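Local coordinates for protein FACT-Spt16 (Cicer arietinum, PDB 5CE6) that probably acts as a histone-chaperone subunit of the FACT complex in transcription, its N-terminal domain being linked with H3-H4 binding, at residues A35-W40 and E115-E120; S70-L75 and I379-R384; L429-I434 and V442-G447. One frame throughout, in Å; residues are numbered along the deposited sequence. Where two conformers were deposited one is given.

Interaction 1. Residues A35-W40 and E115-E120; sequences AFYSHW and ESVGVE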
# COMPACT_ATOMS: atom_id res chain seq x y z
N ALA A 35 9.60 -14.62 13.66
CA ALA A 35 9.33 -13.21 13.92
C ALA A 35 7.87 -13.01 14.32
O ALA A 35 7.59 -12.30 15.29
CB ALA A 35 9.66 -12.37 12.70
N PHE A 36 6.97 -13.65 13.59
CA PHE A 36 5.54 -13.62 13.88
C PHE A 36 5.24 -14.18 15.28
O PHE A 36 4.62 -13.50 16.10
CB PHE A 36 4.79 -14.40 12.78
CG PHE A 36 3.30 -14.54 13.02
CD1 PHE A 36 2.58 -13.55 13.68
CD2 PHE A 36 2.63 -15.67 12.57
CE1 PHE A 36 1.21 -13.69 13.88
CE2 PHE A 36 1.26 -15.81 12.77
CZ PHE A 36 0.56 -14.82 13.42
N TYR A 37 5.64 -15.42 15.56
CA TYR A 37 5.36 -16.02 16.87
C TYR A 37 5.97 -15.23 18.03
O TYR A 37 5.36 -15.12 19.10
CB TYR A 37 5.78 -17.49 16.92
CG TYR A 37 4.67 -18.42 16.48
CD1 TYR A 37 4.23 -18.43 15.16
CD2 TYR A 37 4.06 -19.27 17.39
CE1 TYR A 37 3.21 -19.28 14.76
CE2 TYR A 37 3.04 -20.13 16.99
CZ TYR A 37 2.62 -20.12 15.67
OH TYR A 37 1.61 -20.96 15.27
N SER A 38 7.16 -14.69 17.82
CA SER A 38 7.82 -13.86 18.84
C SER A 38 7.02 -12.59 19.13
O SER A 38 6.77 -12.26 20.29
CB SER A 38 9.23 -13.49 18.39
OG SER A 38 10.09 -14.61 18.48
N HIS A 39 6.63 -11.90 18.07
CA HIS A 39 5.93 -10.62 18.17
C HIS A 39 4.57 -10.87 18.81
O HIS A 39 4.14 -10.12 19.70
CB HIS A 39 5.78 -10.00 16.79
CG HIS A 39 5.38 -8.56 16.81
ND1 HIS A 39 4.08 -8.15 17.03
CD2 HIS A 39 6.10 -7.42 16.62
CE1 HIS A 39 4.02 -6.83 16.98
NE2 HIS A 39 5.23 -6.36 16.74
N TRP A 40 3.91 -11.93 18.36
CA TRP A 40 2.62 -12.34 18.88
C TRP A 40 2.73 -12.54 20.39
O TRP A 40 1.91 -12.05 21.15
CB TRP A 40 2.19 -13.64 18.18
CG TRP A 40 0.86 -14.17 18.58
CD1 TRP A 40 -0.09 -13.56 19.35
CD2 TRP A 40 0.32 -15.45 18.22
NE1 TRP A 40 -1.18 -14.39 19.50
CE2 TRP A 40 -0.95 -15.55 18.81
CE3 TRP A 40 0.80 -16.52 17.46
CZ2 TRP A 40 -1.77 -16.68 18.66
CZ3 TRP A 40 -0.01 -17.64 17.30
CH2 TRP A 40 -1.27 -17.71 17.90
N GLU A 115 11.06 -26.96 13.07
CA GLU A 115 12.43 -26.63 13.49
C GLU A 115 12.61 -25.15 13.84
O GLU A 115 13.62 -24.78 14.42
CB GLU A 115 13.42 -27.05 12.40
CG GLU A 115 13.38 -28.54 12.07
CD GLU A 115 14.46 -28.96 11.09
OE1 GLU A 115 15.04 -30.05 11.28
OE2 GLU A 115 14.73 -28.20 10.13
N SER A 116 11.62 -24.33 13.51
CA SER A 116 11.72 -22.89 13.77
C SER A 116 10.95 -22.45 15.02
O SER A 116 11.51 -21.76 15.88
CB SER A 116 11.28 -22.09 12.55
OG SER A 116 9.98 -22.45 12.14
N VAL A 117 9.68 -22.83 15.13
CA VAL A 117 8.86 -22.40 16.26
C VAL A 117 8.23 -23.55 17.04
O VAL A 117 7.41 -23.33 17.94
CB VAL A 117 7.75 -21.40 15.84
CG1 VAL A 117 8.36 -20.08 15.44
CG2 VAL A 117 6.93 -21.97 14.70
N GLY A 118 8.60 -24.78 16.70
CA GLY A 118 8.09 -25.94 17.40
C GLY A 118 6.64 -26.27 17.09
O GLY A 118 5.97 -26.93 17.89
N VAL A 119 6.16 -25.83 15.93
CA VAL A 119 4.76 -26.10 15.58
C VAL A 119 4.56 -27.21 14.56
O VAL A 119 5.40 -27.45 13.69
CB VAL A 119 4.01 -24.83 15.11
CG1 VAL A 119 4.12 -23.73 16.15
CG2 VAL A 119 4.54 -24.36 13.75
N GLU A 120 3.41 -27.87 14.66
CA GLU A 120 3.02 -28.93 13.75
C GLU A 120 2.03 -28.36 12.73
O GLU A 120 0.96 -27.89 13.10
CB GLU A 120 2.35 -30.04 14.55
CG GLU A 120 1.97 -31.27 13.76
CD GLU A 120 1.20 -32.26 14.62
OE1 GLU A 120 0.82 -31.88 15.75
OE2 GLU A 120 0.96 -33.40 14.16

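Interaction 2. Residues S70-L75 and I379-R384; sequences STALFL and IGIEFR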
# COMPACT_ATOMS: atom_id res chain seq x y z
N SER A 70 -4.73 -10.11 4.81
CA SER A 70 -4.59 -11.56 4.89
C SER A 70 -3.74 -12.06 3.73
O SER A 70 -2.90 -12.95 3.90
CB SER A 70 -5.96 -12.22 4.85
OG SER A 70 -6.69 -11.76 3.74
N THR A 71 -3.96 -11.50 2.54
CA THR A 71 -3.16 -11.85 1.38
C THR A 71 -1.70 -11.48 1.63
O THR A 71 -0.78 -12.25 1.34
CB THR A 71 -3.67 -11.17 0.12
OG1 THR A 71 -4.95 -11.72 -0.23
CG2 THR A 71 -2.71 -11.39 -1.05
N ALA A 72 -1.50 -10.30 2.21
CA ALA A 72 -0.15 -9.86 2.54
C ALA A 72 0.58 -10.82 3.47
O ALA A 72 1.78 -11.06 3.30
CB ALA A 72 -0.20 -8.46 3.14
N LEU A 73 -0.13 -11.39 4.45
CA LEU A 73 0.50 -12.36 5.34
C LEU A 73 0.97 -13.60 4.58
O LEU A 73 2.10 -14.06 4.79
CB LEU A 73 -0.42 -12.76 6.50
CG LEU A 73 0.21 -13.76 7.46
CD1 LEU A 73 1.45 -13.17 8.12
CD2 LEU A 73 -0.78 -14.25 8.51
N PHE A 74 0.11 -14.15 3.72
CA PHE A 74 0.53 -15.28 2.89
C PHE A 74 1.74 -14.95 2.02
O PHE A 74 2.65 -15.75 1.93
CB PHE A 74 -0.62 -15.77 2.01
CG PHE A 74 -1.59 -16.67 2.71
CD1 PHE A 74 -1.31 -18.02 2.87
CD2 PHE A 74 -2.80 -16.17 3.18
CE1 PHE A 74 -2.22 -18.86 3.51
CE2 PHE A 74 -3.71 -17.01 3.81
CZ PHE A 74 -3.42 -18.35 3.98
N LEU A 75 1.73 -13.78 1.38
CA LEU A 75 2.88 -13.35 0.57
C LEU A 75 4.14 -13.18 1.42
O LEU A 75 5.24 -13.57 1.02
CB LEU A 75 2.54 -12.03 -0.15
CG LEU A 75 1.57 -12.20 -1.32
CD1 LEU A 75 1.03 -10.85 -1.78
CD2 LEU A 75 2.26 -12.89 -2.48
N ILE A 379 3.95 1.72 3.36
CA ILE A 379 3.76 1.01 2.11
C ILE A 379 4.70 -0.19 2.08
O ILE A 379 5.83 -0.12 2.59
CB ILE A 379 3.98 1.96 0.90
CG1 ILE A 379 3.70 1.25 -0.43
CG2 ILE A 379 5.38 2.57 0.91
CD1 ILE A 379 3.44 2.26 -1.59
N GLY A 380 4.23 -1.30 1.53
CA GLY A 380 5.05 -2.51 1.42
C GLY A 380 4.32 -3.50 0.53
O GLY A 380 3.93 -3.17 -0.59
N ILE A 381 4.12 -4.72 1.03
CA ILE A 381 3.25 -5.64 0.32
C ILE A 381 1.86 -5.04 0.11
O ILE A 381 1.27 -5.16 -0.97
CB ILE A 381 3.17 -6.99 1.06
CG1 ILE A 381 4.58 -7.55 1.23
CG2 ILE A 381 2.29 -7.96 0.30
CD1 ILE A 381 4.64 -8.89 2.01
N GLU A 382 1.33 -4.41 1.15
CA GLU A 382 0.10 -3.63 1.04
C GLU A 382 0.42 -2.27 0.47
O GLU A 382 1.39 -1.62 0.87
CB GLU A 382 -0.53 -3.44 2.42
CG GLU A 382 -0.84 -4.74 3.17
CD GLU A 382 -1.10 -4.48 4.63
OE1 GLU A 382 -0.12 -4.37 5.40
OE2 GLU A 382 -2.28 -4.33 4.99
N PHE A 383 -0.40 -1.80 -0.46
CA PHE A 383 -0.18 -0.45 -0.97
C PHE A 383 -0.40 0.60 0.12
O PHE A 383 0.29 1.64 0.17
CB PHE A 383 -1.10 -0.18 -2.16
CG PHE A 383 -0.85 1.16 -2.77
CD1 PHE A 383 0.26 1.37 -3.58
CD2 PHE A 383 -1.71 2.22 -2.51
CE1 PHE A 383 0.53 2.62 -4.11
CE2 PHE A 383 -1.46 3.47 -3.04
CZ PHE A 383 -0.35 3.67 -3.84
N ARG A 384 -1.37 0.34 0.99
CA ARG A 384 -1.69 1.24 2.06
C ARG A 384 -1.64 0.53 3.41
O ARG A 384 -2.51 -0.28 3.73
CB ARG A 384 -3.08 1.81 1.79
CG ARG A 384 -3.49 2.97 2.62
CD ARG A 384 -4.80 3.51 2.08
NE ARG A 384 -5.36 4.49 2.99
CZ ARG A 384 -5.09 5.79 2.94
NH1 ARG A 384 -4.26 6.24 2.00
NH2 ARG A 384 -5.63 6.62 3.81

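Interaction 3. Residues L429-I434 and V442-G447; sequences LADTII and VVTSIG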
# COMPACT_ATOMS: atom_id res chain seq x y z
N LEU A 429 1.43 15.79 -4.60
CA LEU A 429 2.81 15.33 -4.68
C LEU A 429 2.95 14.06 -3.87
O LEU A 429 2.51 14.00 -2.72
CB LEU A 429 3.78 16.39 -4.15
CG LEU A 429 4.05 17.59 -5.05
CD1 LEU A 429 4.92 18.59 -4.32
CD2 LEU A 429 4.76 17.12 -6.32
N ALA A 430 3.57 13.04 -4.45
CA ALA A 430 3.85 11.82 -3.69
C ALA A 430 5.21 11.27 -4.04
O ALA A 430 5.63 11.28 -5.20
CB ALA A 430 2.77 10.76 -3.93
N ASP A 431 5.88 10.76 -3.01
CA ASP A 431 7.11 10.00 -3.20
C ASP A 431 7.17 8.80 -2.29
O ASP A 431 6.48 8.75 -1.27
CB ASP A 431 8.33 10.88 -2.91
CG ASP A 431 8.61 11.87 -4.01
OD1 ASP A 431 9.24 11.48 -5.02
OD2 ASP A 431 8.20 13.03 -3.88
N THR A 432 8.05 7.84 -2.62
CA THR A 432 8.29 6.68 -1.75
C THR A 432 9.61 6.91 -1.02
O THR A 432 10.62 7.23 -1.65
CB THR A 432 8.35 5.38 -2.53
OG1 THR A 432 7.12 5.23 -3.25
CG2 THR A 432 8.50 4.19 -1.59
N ILE A 433 9.59 6.80 0.30
CA ILE A 433 10.82 7.06 1.05
C ILE A 433 11.15 5.89 1.97
O ILE A 433 10.25 5.19 2.45
CB ILE A 433 10.75 8.37 1.86
CG1 ILE A 433 9.85 8.20 3.08
CG2 ILE A 433 10.28 9.55 0.99
CD1 ILE A 433 9.93 9.40 4.01
N ILE A 434 12.45 5.66 2.18
CA ILE A 434 12.90 4.56 3.03
C ILE A 434 13.57 5.16 4.25
O ILE A 434 14.42 6.03 4.12
CB ILE A 434 13.95 3.69 2.31
CG1 ILE A 434 13.45 3.28 0.92
CG2 ILE A 434 14.30 2.46 3.16
CD1 ILE A 434 12.48 2.17 0.93
N VAL A 442 14.82 9.15 -0.51
CA VAL A 442 13.66 9.34 -1.38
C VAL A 442 13.95 8.53 -2.63
O VAL A 442 14.76 8.94 -3.46
CB VAL A 442 13.45 10.80 -1.75
CG1 VAL A 442 12.22 10.94 -2.67
CG2 VAL A 442 13.23 11.64 -0.50
N VAL A 443 13.31 7.37 -2.76
CA VAL A 443 13.71 6.42 -3.81
C VAL A 443 12.95 6.63 -5.12
O VAL A 443 13.18 5.92 -6.10
CB VAL A 443 13.64 4.95 -3.33
CG1 VAL A 443 14.75 4.66 -2.33
CG2 VAL A 443 12.28 4.62 -2.73
N THR A 444 12.06 7.62 -5.14
CA THR A 444 11.41 8.04 -6.38
C THR A 444 11.92 9.42 -6.81
O THR A 444 11.20 10.18 -7.47
CB THR A 444 9.89 8.15 -6.18
OG1 THR A 444 9.63 8.84 -4.95
CG2 THR A 444 9.26 6.77 -6.11
N SER A 445 13.15 9.75 -6.44
CA SER A 445 13.74 11.01 -6.87
C SER A 445 14.05 10.95 -8.37
O SER A 445 14.87 10.15 -8.80
CB SER A 445 15.02 11.30 -6.07
OG SER A 445 15.42 12.65 -6.23
N ILE A 446 13.40 11.80 -9.16
CA ILE A 446 13.55 11.74 -10.62
C ILE A 446 13.88 13.09 -11.25
O ILE A 446 13.83 13.24 -12.47
CB ILE A 446 12.28 11.21 -11.30
CG1 ILE A 446 11.06 12.05 -10.92
CG2 ILE A 446 12.07 9.75 -10.95
CD1 ILE A 446 9.81 11.66 -11.68
N GLY A 447 14.21 14.06 -10.41
CA GLY A 447 14.54 15.38 -10.90
C GLY A 447 13.76 16.43 -10.15
O GLY A 447 12.80 16.11 -9.45

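Interaction 1. Residues A35-W40 and E115-E120
This is a small apolar contact in the N-terminal lobe of the aminopeptidase-like fold, where Y37 of helix 26-42 packs against V117 and V119 around the end of helix 110-117. The lobe is built on a six-stranded mixed sheet, and the chain leaving helix 110-117 runs directly into its outermost strand 120-125. The contact therefore joins a helix to a helix-to-strand turn, and the nearest CA atoms across it, those of Y37 and V117, are 7.3 Å apart. G118 makes the turn: with a positive phi (73°) it ends the helix, and the side chains of V117 and V119, on either side of it in sequence, both start out toward the tyrosine.

The two valines divide the tyrosine between them. At the base of the tyrosine, V117 CG1 lies 3.9 Å from Y37 CB. A chi1 of -69° sets this methyl beside the valine's own backbone N, where it meets that base, and leaves the other branch, CG2, over one face of the ring. The opposite face belongs to W40, from the next turn of the same helix: W40 CZ3 sits 3.9 Å above the ring plane, displaced toward the rim. The ring thus lies between W40 CZ3 and, more loosely, V117 CG2. Its hydroxyl is fixed separately, by a hydrogen bond to T90 O just beyond strand 85-89. A leucine in place of Y37 would probably leave T90 O without this donor and open a gap beside V119. At the far end of the ring V119 CG1 approaches obliquely, 3.9 Å from Y37 CE2 and 3.8 Å from Y37 OH.

Interaction 2. Residues S70-L75 and I379-R384
The carboxylate of E382 is the one flat group among the side chains that meet here, and neither its face nor its edge carries the contact with A72. The aliphatic stem does so instead, with E382 CG 3.8 Å from A72 CB. Beyond CG the chain is extended (chi2 165°), which turns the carboxylate aside from the alanine methyl, to a salt bridge between OE2 and K69 NZ, on the first residue of helix 69-78. The charge on this buried residue is thus probably balanced at the start of the same helix that its methylene touches.

The larger share of the contact falls to I381. Its chi1 of -56° puts CG1 beside the backbone N and leaves CG2 anti to it, where CG2 fits between two residues one helical turn apart, lying 3.8 Å from A72 CB and 3.8 Å from L75 CD1. The other branch ends with I381 CD1 3.8 Å from A72 O. The CA atoms of A72 and I381 are 5.9 Å apart, a closeness consistent with the small alanine side chain.

Helix 69-78 belongs to the N-terminal lobe and the loop 379-384 to the M24-like domain, so this packing joins the two lobes near the centre of the chain. F195 of helix 188-196 touches both A72 and E382, while Y309 of strand 309-319 packs on I381 and S308, just before it, on L75.

Interaction 3. Residues L429-I434 and V442-G447
T444, with chi1 at 46°, holds OG1 between its own backbone N and carbonyl carbon, while D431 turns CG beside its backbone N (chi1 -75°), and the two oxygens meet. T444 OG1 donates to the anti lone pair of D431 OD1 at 2.7 Å. The same hydroxyl accepts from T432 N at 3.0 Å with an N-H...O angle of 157°, so one oxygen grips both a carboxylate and a strand amide.

Backbone pairing comes first along the chain: I433 and V442 form an antiparallel, non-hydrogen-bonded pair, and V443 N then bonds to T432 O at 2.9 Å. V442 also starts a type I turn to S445, which holds V443 and T444 as its central residues and takes the chain off the sheet edge. Apolar branches pack alongside, with I434 CG1 3.8 Å from V443 CG1 and I433 CG2 3.9 Å from V442 CG2.

R315 makes a salt bridge to D431 OD1, the oxygen that also takes T444 OG1, and K449 one to OD2. Strand 440-442 is outermost in the antiparallel sheet of this M24-like, pita-bread domain; I340 of helix 323-342 touches V442, A210 of helix 200-230 touches V443, and strand 309-319 receives T432 OG1 at N312 O.

How the interactions relate
The three contacts run from one lobe to the other. Interaction 1 lies within the N-terminal lobe, its centre about 26 Å from that of the chain, and is only partly buried; interaction 2 is buried between the lobes; interaction 3 is buried within the M24-like domain. Shared elements connect them: helix 188-196 touches residues of both 35-40 and 70-75, and strand 309-319 packs against residues of both later contacts. Their chemistry differs accordingly. Interactions 1 and 2 are van der Waals packing, mostly between carbons, with no polar bond across them, whereas interaction 3, at a sheet edge, uses three hydrogen bonds. Interactions 2 and 3 come within about 4 Å at their nearest atoms without touching.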